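Long-range contacts in giardin subunit alpha-1 (Giardia intestinalis, PDB 4EVF), which binds calcium and, in a calcium-dependent way, phospholipids, and is involved in attachment of the parasite to the intestinal mucosa: residues Ser31-Arg35 against Met255-Cys259; Ser65-Leu70 against Arg249-Gly253. All blocks are in the same frame, centred on the assembly; numbering follows the deposited sequence.

Contact 1 (Ser31-Arg35 against Met255-Cys259); sequences SAESR and MVDKC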
# COMPACT_ATOMS: atom_id res chain seq x y z
N SER A 31 -0.55 -4.97 -15.56
CA SER A 31 -1.02 -5.23 -14.21
C SER A 31 -0.18 -6.30 -13.54
O SER A 31 0.63 -6.95 -14.20
CB SER A 31 -2.45 -5.74 -14.25
OG SER A 31 -2.44 -7.05 -14.78
N ALA A 32 -0.39 -6.50 -12.25
CA ALA A 32 0.38 -7.49 -11.50
C ALA A 32 0.15 -8.89 -12.09
O ALA A 32 1.10 -9.64 -12.30
CB ALA A 32 0.00 -7.46 -10.04
N GLU A 33 -1.11 -9.21 -12.37
CA GLU A 33 -1.49 -10.48 -12.98
C GLU A 33 -0.83 -10.65 -14.35
O GLU A 33 -0.34 -11.74 -14.68
CB GLU A 33 -3.01 -10.58 -13.13
CG GLU A 33 -3.78 -10.66 -11.80
CD GLU A 33 -4.03 -9.30 -11.12
OE1 GLU A 33 -3.55 -8.25 -11.62
OE2 GLU A 33 -4.72 -9.30 -10.08
N SER A 34 -0.83 -9.59 -15.15
CA SER A 34 -0.21 -9.63 -16.48
C SER A 34 1.30 -9.82 -16.36
O SER A 34 1.90 -10.59 -17.10
CB SER A 34 -0.51 -8.37 -17.29
OG SER A 34 -1.88 -8.29 -17.67
N ARG A 35 1.92 -9.11 -15.43
CA ARG A 35 3.35 -9.31 -15.22
C ARG A 35 3.70 -10.73 -14.76
O ARG A 35 4.80 -11.22 -15.05
CB ARG A 35 3.92 -8.25 -14.27
CG ARG A 35 3.91 -6.86 -14.89
CD ARG A 35 4.61 -5.86 -13.98
NE ARG A 35 4.27 -6.10 -12.58
CZ ARG A 35 3.47 -5.32 -11.88
NH1 ARG A 35 2.94 -4.25 -12.44
NH2 ARG A 35 3.21 -5.61 -10.62
N MET A 255 1.67 -2.50 -5.28
CA MET A 255 0.34 -1.92 -5.45
C MET A 255 0.16 -0.92 -6.59
O MET A 255 -0.93 -0.39 -6.78
CB MET A 255 -0.10 -1.25 -4.13
CG MET A 255 -0.66 -2.21 -3.10
SD MET A 255 -2.34 -2.75 -3.50
CE MET A 255 -3.32 -1.48 -2.69
N VAL A 256 1.22 -0.66 -7.35
CA VAL A 256 1.17 0.42 -8.33
C VAL A 256 0.00 0.22 -9.31
O VAL A 256 -0.73 1.17 -9.58
CB VAL A 256 2.51 0.67 -9.07
CG1 VAL A 256 2.84 -0.47 -10.02
CG2 VAL A 256 2.46 1.99 -9.83
N ASP A 257 -0.18 -1.00 -9.80
CA ASP A 257 -1.24 -1.27 -10.78
C ASP A 257 -2.65 -0.96 -10.26
O ASP A 257 -3.52 -0.54 -11.03
CB ASP A 257 -1.15 -2.71 -11.32
CG ASP A 257 -1.68 -3.75 -10.33
OD1 ASP A 257 -1.50 -3.58 -9.11
OD2 ASP A 257 -2.29 -4.75 -10.78
N LYS A 258 -2.87 -1.16 -8.96
CA LYS A 258 -4.21 -1.00 -8.38
C LYS A 258 -4.49 0.45 -7.95
O LYS A 258 -5.63 0.80 -7.65
CB LYS A 258 -4.41 -1.93 -7.17
CG LYS A 258 -4.09 -3.40 -7.40
CD LYS A 258 -4.65 -4.26 -6.26
CE LYS A 258 -4.31 -5.75 -6.44
NZ LYS A 258 -4.22 -6.17 -7.86
N CYS A 259 -3.46 1.28 -7.92
CA CYS A 259 -3.58 2.62 -7.33
C CYS A 259 -3.27 3.72 -8.32
O CYS A 259 -2.97 4.84 -7.92
CB CYS A 259 -2.63 2.78 -6.15
SG CYS A 259 -2.91 1.66 -4.74
O HOH W 1 1.74 -3.92 -8.80
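Asp-257 reaches across to the start of helix 32-46. Its CB packs 3.8 Å from Ser-31 CA. CG lies between the backbone N and the carbonyl carbon (chi1 76°), and this turns the carboxylate onto the first turn of the helix. OD2 receives the backbone N-H of Ala-32 at 3.0 Å (N to OD2), in a nearly straight bond of 173°. The N-H comes from well above the carboxylate plane. The CB atoms of Ser-31 and Ala-32 also touch OD2. OD1 takes a weak bond from a water, which in turn accepts NH2 of Arg-35. That guanidinium lies with one face toward Ala-32 CA, while its NE is hydrogen-bonded to Leu-70 O.

Next to the Ala-32 bond, Lys-258 NZ lies 3.9 Å from Glu-33 OE2 and 3.8 Å from Asp-257 OD2. Both ion pairs are long. Glu-33 OE1 is also 3.8 Å from Asp-257 OD2, and Lys-258 NZ, beside both acids, probably eases their repulsion. Ser-31 is the N-cap residue, and the negative Asp-257 sits where it should interact well with the helix dipole. The contact joins a helix N-terminus of predicted annexin repeat 1 to the loop after helix 245-255 in predicted repeat 4.

Contact 2 (Ser65-Leu70 against Arg249-Gly253); sequences SLLMDL and RRITG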
# COMPACT_ATOMS: atom_id res chain seq x y z
N SER A 65 15.67 -3.61 -6.33
CA SER A 65 14.70 -4.35 -5.51
C SER A 65 13.27 -4.13 -5.98
O SER A 65 12.51 -5.10 -6.11
CB SER A 65 14.84 -3.96 -4.03
OG SER A 65 16.07 -4.42 -3.51
N LEU A 66 12.92 -2.87 -6.24
CA LEU A 66 11.61 -2.51 -6.78
C LEU A 66 11.31 -3.20 -8.11
O LEU A 66 10.22 -3.76 -8.30
CB LEU A 66 11.50 -0.99 -6.93
CG LEU A 66 10.29 -0.44 -7.70
CD1 LEU A 66 8.98 -0.99 -7.16
CD2 LEU A 66 10.25 1.10 -7.70
N LEU A 67 12.27 -3.16 -9.02
CA LEU A 67 12.09 -3.76 -10.35
C LEU A 67 11.90 -5.28 -10.27
O LEU A 67 11.05 -5.85 -10.98
CB LEU A 67 13.25 -3.37 -11.28
CG LEU A 67 13.29 -1.86 -11.57
CD1 LEU A 67 14.52 -1.45 -12.39
CD2 LEU A 67 12.01 -1.40 -12.25
N MET A 68 12.68 -5.92 -9.41
CA MET A 68 12.52 -7.34 -9.07
C MET A 68 11.13 -7.64 -8.54
O MET A 68 10.48 -8.59 -8.98
CB MET A 68 13.54 -7.77 -8.01
CG MET A 68 14.99 -7.70 -8.46
SD MET A 68 16.14 -8.05 -7.12
CE MET A 68 15.72 -9.73 -6.68
N ASP A 69 10.68 -6.83 -7.58
CA ASP A 69 9.38 -7.01 -6.95
C ASP A 69 8.26 -7.05 -7.98
O ASP A 69 7.35 -7.87 -7.91
CB ASP A 69 9.10 -5.87 -5.95
CG ASP A 69 9.97 -5.94 -4.70
OD1 ASP A 69 10.65 -6.96 -4.46
OD2 ASP A 69 9.96 -4.95 -3.93
N LEU A 70 8.34 -6.13 -8.94
CA LEU A 70 7.31 -6.01 -9.98
C LEU A 70 7.16 -7.28 -10.83
O LEU A 70 6.12 -7.49 -11.46
CB LEU A 70 7.57 -4.80 -10.87
CG LEU A 70 7.41 -3.46 -10.14
CD1 LEU A 70 8.07 -2.32 -10.92
CD2 LEU A 70 5.94 -3.15 -9.86
N ARG A 249 9.34 1.84 -2.53
CA ARG A 249 9.57 0.50 -3.06
C ARG A 249 8.48 -0.46 -2.58
O ARG A 249 7.98 -1.29 -3.35
CB ARG A 249 10.95 -0.03 -2.66
CG ARG A 249 11.15 -1.47 -3.08
CD ARG A 249 11.87 -2.28 -2.01
NE ARG A 249 11.67 -3.72 -2.20
CZ ARG A 249 12.31 -4.66 -1.51
NH1 ARG A 249 13.21 -4.31 -0.61
NH2 ARG A 249 12.06 -5.95 -1.74
N ARG A 250 8.11 -0.35 -1.31
CA ARG A 250 7.03 -1.17 -0.79
C ARG A 250 5.74 -0.94 -1.58
O ARG A 250 5.24 -1.86 -2.21
CB ARG A 250 6.81 -0.95 0.71
CG ARG A 250 7.97 -1.49 1.57
CD ARG A 250 7.62 -1.46 3.05
NE ARG A 250 7.36 -0.10 3.53
CZ ARG A 250 8.25 0.66 4.16
NH1 ARG A 250 9.47 0.19 4.41
NH2 ARG A 250 7.92 1.88 4.56
N ILE A 251 5.23 0.29 -1.58
CA ILE A 251 3.92 0.53 -2.17
C ILE A 251 3.90 0.46 -3.70
O ILE A 251 2.91 0.01 -4.29
CB ILE A 251 3.26 1.85 -1.66
CG1 ILE A 251 3.85 3.08 -2.34
CG2 ILE A 251 3.38 1.98 -0.15
CD1 ILE A 251 3.36 4.38 -1.70
N THR A 252 4.99 0.87 -4.34
CA THR A 252 5.05 0.76 -5.80
C THR A 252 5.17 -0.71 -6.24
O THR A 252 4.46 -1.15 -7.14
CB THR A 252 6.19 1.60 -6.40
OG1 THR A 252 6.17 2.91 -5.82
CG2 THR A 252 6.04 1.72 -7.90
N GLY A 253 6.03 -1.46 -5.57
CA GLY A 253 6.27 -2.86 -5.88
C GLY A 253 5.06 -3.76 -5.69
O GLY A 253 4.86 -4.71 -6.45
O HOH W 2 7.56 -3.94 -3.00
O HOH W 3 4.73 -7.47 -6.41
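The guanidinium of Arg-249 has Ser-65 over one face and Asp-69 at its edge. Ser-65 CB sits over the centre of the group, 3.6 Å from Arg-249 CZ. The carboxylate of Asp-69 is nearly coplanar with the guanidinium, the planes being 27° apart. The grip is side-on. NE gives a 2.7 Å bond to Asp-69 OD2, which lies in the guanidinium plane. NH2 bonds to the syn lone pair of Asp-69 OD1 at 3.2 Å, and more weakly to OD2. These bonds fix the rotation of both flat groups. His-81 of helix 74-87 touches both residues.

Arg-249 CG is anti to its own N (chi1 175°), which carries the chain across Leu-66, with Leu-66 CB 3.9 Å from Arg-249 CG. Leu-66 sends CD1 to the backbone of Gly-253, 3.4 Å from its N, and against Thr-252 CB. Asp-69 CB comes within 4.1 Å of Gly-253 CA, where the lack of a side chain probably leaves it room. Leu-70 CD2 rests on the carbonyl oxygens of Thr-252 and Gly-253. One water lies between Asp-69 OD2 and Arg-249 O, another between the carbonyl oxygens of Asp-69 and Gly-253. The axes of segments 65-70 and 249-253 approach to 9.1 Å, crossing at -27°. Such near-parallel packing, with a side-on salt bridge, joins predicted repeats 1 and 4 of this all-helical annexin fold.

Overall arrangement
From the N terminus, the chain first meets contact 1 at the start of helix 32-46, then contact 2 on helix 62-70. It next runs through predicted repeats 2 and 3 before returning in predicted repeat 4. Helix 245-255 closes contact 2 first, and the loop that follows closes contact 1. Contact 2 is therefore nested inside the larger loop of contact 1. Their centres are 11 Å apart. They touch where Arg-35 of contact 1 reaches Leu-70 of contact 2, and through packing of Val-256 on Leu-70. Together they tie two helices of repeat 1 to consecutive parts of repeat 4, bringing the first and last repeats of the chain side by side.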